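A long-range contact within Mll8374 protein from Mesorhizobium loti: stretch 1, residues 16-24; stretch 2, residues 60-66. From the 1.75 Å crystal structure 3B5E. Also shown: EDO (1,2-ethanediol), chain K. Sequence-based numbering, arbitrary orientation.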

# COMPACT_ATOMS: atom_id res chain seq x y z
N LEU A 16 6.73 17.57 4.14
CA LEU A 16 6.75 16.43 5.06
C LEU A 16 7.81 15.42 4.57
O LEU A 16 8.48 15.66 3.59
CB LEU A 16 5.34 15.80 5.18
CG LEU A 16 4.24 16.71 5.70
CD1 LEU A 16 2.90 15.97 5.91
CD2 LEU A 16 4.69 17.39 6.99
N ALA A 17 7.96 14.31 5.27
CA ALA A 17 9.07 13.37 5.01
C ALA A 17 9.01 12.74 3.62
O ALA A 17 10.04 12.43 3.05
CB ALA A 17 9.10 12.28 6.09
N PHE A 18 7.79 12.55 3.09
CA PHE A 18 7.56 12.00 1.75
C PHE A 18 6.81 13.01 0.92
O PHE A 18 5.89 13.64 1.42
CB PHE A 18 6.72 10.69 1.83
CG PHE A 18 7.49 9.53 2.37
CD1 PHE A 18 7.85 9.48 3.71
CD2 PHE A 18 7.88 8.49 1.54
CE1 PHE A 18 8.58 8.40 4.21
CE2 PHE A 18 8.58 7.41 2.04
CZ PHE A 18 8.95 7.39 3.36
N PRO A 19 7.18 13.18 -0.36
CA PRO A 19 6.32 14.03 -1.18
C PRO A 19 4.95 13.38 -1.40
O PRO A 19 4.85 12.15 -1.42
CB PRO A 19 7.08 14.18 -2.50
CG PRO A 19 8.41 13.61 -2.27
CD PRO A 19 8.30 12.64 -1.15
N TYR A 20 3.91 14.19 -1.51
CA TYR A 20 2.55 13.69 -1.70
C TYR A 20 1.63 14.71 -2.30
O TYR A 20 1.86 15.91 -2.20
CB TYR A 20 1.95 13.12 -0.40
CG TYR A 20 1.62 14.18 0.62
CD1 TYR A 20 2.63 14.82 1.34
CD2 TYR A 20 0.31 14.58 0.82
CE1 TYR A 20 2.33 15.82 2.27
CE2 TYR A 20 -0.01 15.57 1.72
CZ TYR A 20 0.99 16.19 2.45
OH TYR A 20 0.61 17.18 3.34
N ARG A 21 0.55 14.20 -2.90
CA ARG A 21 -0.56 15.01 -3.35
C ARG A 21 -1.78 14.61 -2.52
O ARG A 21 -1.96 13.41 -2.17
CB ARG A 21 -0.85 14.75 -4.82
CG ARG A 21 0.26 15.15 -5.74
CD ARG A 21 -0.11 14.77 -7.15
NE ARG A 21 1.01 15.02 -8.06
CZ ARG A 21 1.27 16.17 -8.69
NH1 ARG A 21 0.48 17.23 -8.59
NH2 ARG A 21 2.34 16.24 -9.46
N LEU A 22 -2.64 15.59 -2.25
CA LEU A 22 -3.87 15.41 -1.48
C LEU A 22 -5.05 15.69 -2.39
O LEU A 22 -5.25 16.85 -2.79
CB LEU A 22 -3.92 16.33 -0.26
CG LEU A 22 -5.05 16.04 0.76
CD1 LEU A 22 -4.84 14.68 1.52
CD2 LEU A 22 -5.21 17.18 1.74
N LEU A 23 -5.81 14.65 -2.70
CA LEU A 23 -6.99 14.73 -3.57
C LEU A 23 -8.31 14.43 -2.86
O LEU A 23 -8.38 13.66 -1.91
CB LEU A 23 -6.80 13.83 -4.79
CG LEU A 23 -5.50 13.95 -5.59
CD1 LEU A 23 -4.33 13.05 -5.10
CD2 LEU A 23 -5.85 13.60 -7.01
N GLY A 24 -9.37 15.12 -3.28
CA GLY A 24 -10.72 14.85 -2.77
C GLY A 24 -11.00 15.28 -1.35
O GLY A 24 -12.02 14.92 -0.79
N VAL A 60 -4.39 10.33 -0.25
CA VAL A 60 -2.98 10.72 -0.02
C VAL A 60 -2.14 9.91 -1.00
O VAL A 60 -1.87 8.72 -0.78
CB VAL A 60 -2.48 10.50 1.44
CG1 VAL A 60 -1.00 10.93 1.61
CG2 VAL A 60 -3.36 11.22 2.46
N ALA A 61 -1.76 10.55 -2.09
CA ALA A 61 -0.96 9.91 -3.13
C ALA A 61 0.51 10.24 -2.84
O ALA A 61 1.00 11.30 -3.22
CB ALA A 61 -1.39 10.41 -4.48
N ALA A 62 1.18 9.30 -2.16
CA ALA A 62 2.54 9.48 -1.67
C ALA A 62 3.59 9.02 -2.69
O ALA A 62 3.36 8.10 -3.49
CB ALA A 62 2.71 8.74 -0.37
N ARG A 63 4.75 9.64 -2.62
CA ARG A 63 5.88 9.31 -3.52
C ARG A 63 7.03 8.69 -2.75
O ARG A 63 7.42 9.20 -1.71
CB ARG A 63 6.37 10.57 -4.23
CG ARG A 63 7.48 10.34 -5.28
CD ARG A 63 8.07 11.61 -5.82
NE ARG A 63 7.15 12.24 -6.76
CZ ARG A 63 7.45 13.27 -7.55
NH1 ARG A 63 8.64 13.83 -7.50
NH2 ARG A 63 6.55 13.72 -8.39
N GLY A 64 7.57 7.60 -3.30
CA GLY A 64 8.79 6.98 -2.76
C GLY A 64 9.99 7.92 -2.76
O GLY A 64 10.08 8.87 -3.54
N ARG A 65 10.92 7.67 -1.85
CA ARG A 65 12.06 8.58 -1.67
C ARG A 65 13.31 8.20 -2.45
O ARG A 65 14.28 8.95 -2.45
CB ARG A 65 12.38 8.72 -0.20
CG ARG A 65 11.19 9.19 0.57
CD ARG A 65 11.56 9.78 1.89
NE ARG A 65 12.37 8.90 2.72
CZ ARG A 65 12.72 9.16 3.97
NH1 ARG A 65 12.33 10.28 4.56
NH2 ARG A 65 13.45 8.30 4.65
N ILE A 66 13.27 7.07 -3.13
CA ILE A 66 14.41 6.55 -3.88
C ILE A 66 14.12 6.66 -5.37
O ILE A 66 13.16 6.07 -5.85
CB ILE A 66 14.67 5.08 -3.49
CG1 ILE A 66 15.03 5.00 -2.01
CG2 ILE A 66 15.78 4.47 -4.33
CD1 ILE A 66 14.98 3.63 -1.47
C1 EDO K . 9.47 16.64 -9.53
O1 EDO K . 8.18 16.22 -10.01
C2 EDO K . 10.55 16.06 -10.44
O2 EDO K . 11.12 14.88 -9.87

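Antiparallel strands are joined by their backbones, and the side chains that alternate above and below decide what else the pairing can gain. The contact between residues 16-24 and 60-66 of Mll8374 illustrates this, and shows how an association can continue past the end of regular pairing by a change of chemistry. Strands 20-23 and 60-62 run antiparallel, with 163° between their directions and a closest axial approach of 4.6 Å.

Val60 opens the second stretch in a non-hydrogen-bonded pair with Leu22. Their side chains lie on the same face of the sheet and meet through methyl groups, Leu22 CD1 to Val60 CG2 at 3.9 Å. The other methyl of the valine, CG1, lies 4.0 Å from Tyr20 CD2, so its two branches reach apolar neighbours two residues apart along the opposing strand.

Ala61 supplies the central backbone link. Its N donates to Arg21 O at 2.9 Å, and its O accepts from Arg21 N at 3.0 Å, the reciprocal pair expected where antiparallel residues face each other in a hydrogen-bonded site. The same carbonyl oxygen also receives a CA-H...O contact, with Tyr20 CA 3.2 Å from Ala61 O. On the face shared with Arg21, the small Ala61 CB is met by Leu23 CD1 at 4.0 Å.

At Ala62 the pattern alternates again. Paired with Tyr20 in a non-hydrogen-bonded site, it brings the two CA atoms within 4.2 Å; Tyr20 CB and Ala62 CB are 4.4 Å apart, while the end of the tyrosine leads away. Ala62 CA makes a further CA-H...O contact of 3.5 Å with Pro19 O.

That proline oxygen is chiefly engaged by Arg63, whose N donates to Pro19 O at 2.8 Å, extending the backbone ladder beyond the residues assigned to strands. Proline has no amide hydrogen to return the bond. Arg63 O instead lies at the edge of the Phe18 ring, 3.4 Å from CD2, and has no hydrogen-bonding partner in the model. The arginine guanidinium makes weak hydrogen bonds to ethanediol, the shorter being 3.4 Å from Arg63 NH2 to EDO O1.

Gly64 contributes little, but Arg65 returns to the first stretch through its side chain. Its guanidinium lies flat on Phe18, with planes at 7° and centres 4.7 Å apart, combining cationic and aromatic surfaces. Arg65 CD sits over the same ring, while Arg65 NH1 donates a weak hydrogen bond of 3.5 Å to Ala17 O. Ile66 lies out of reach, and the contact ends.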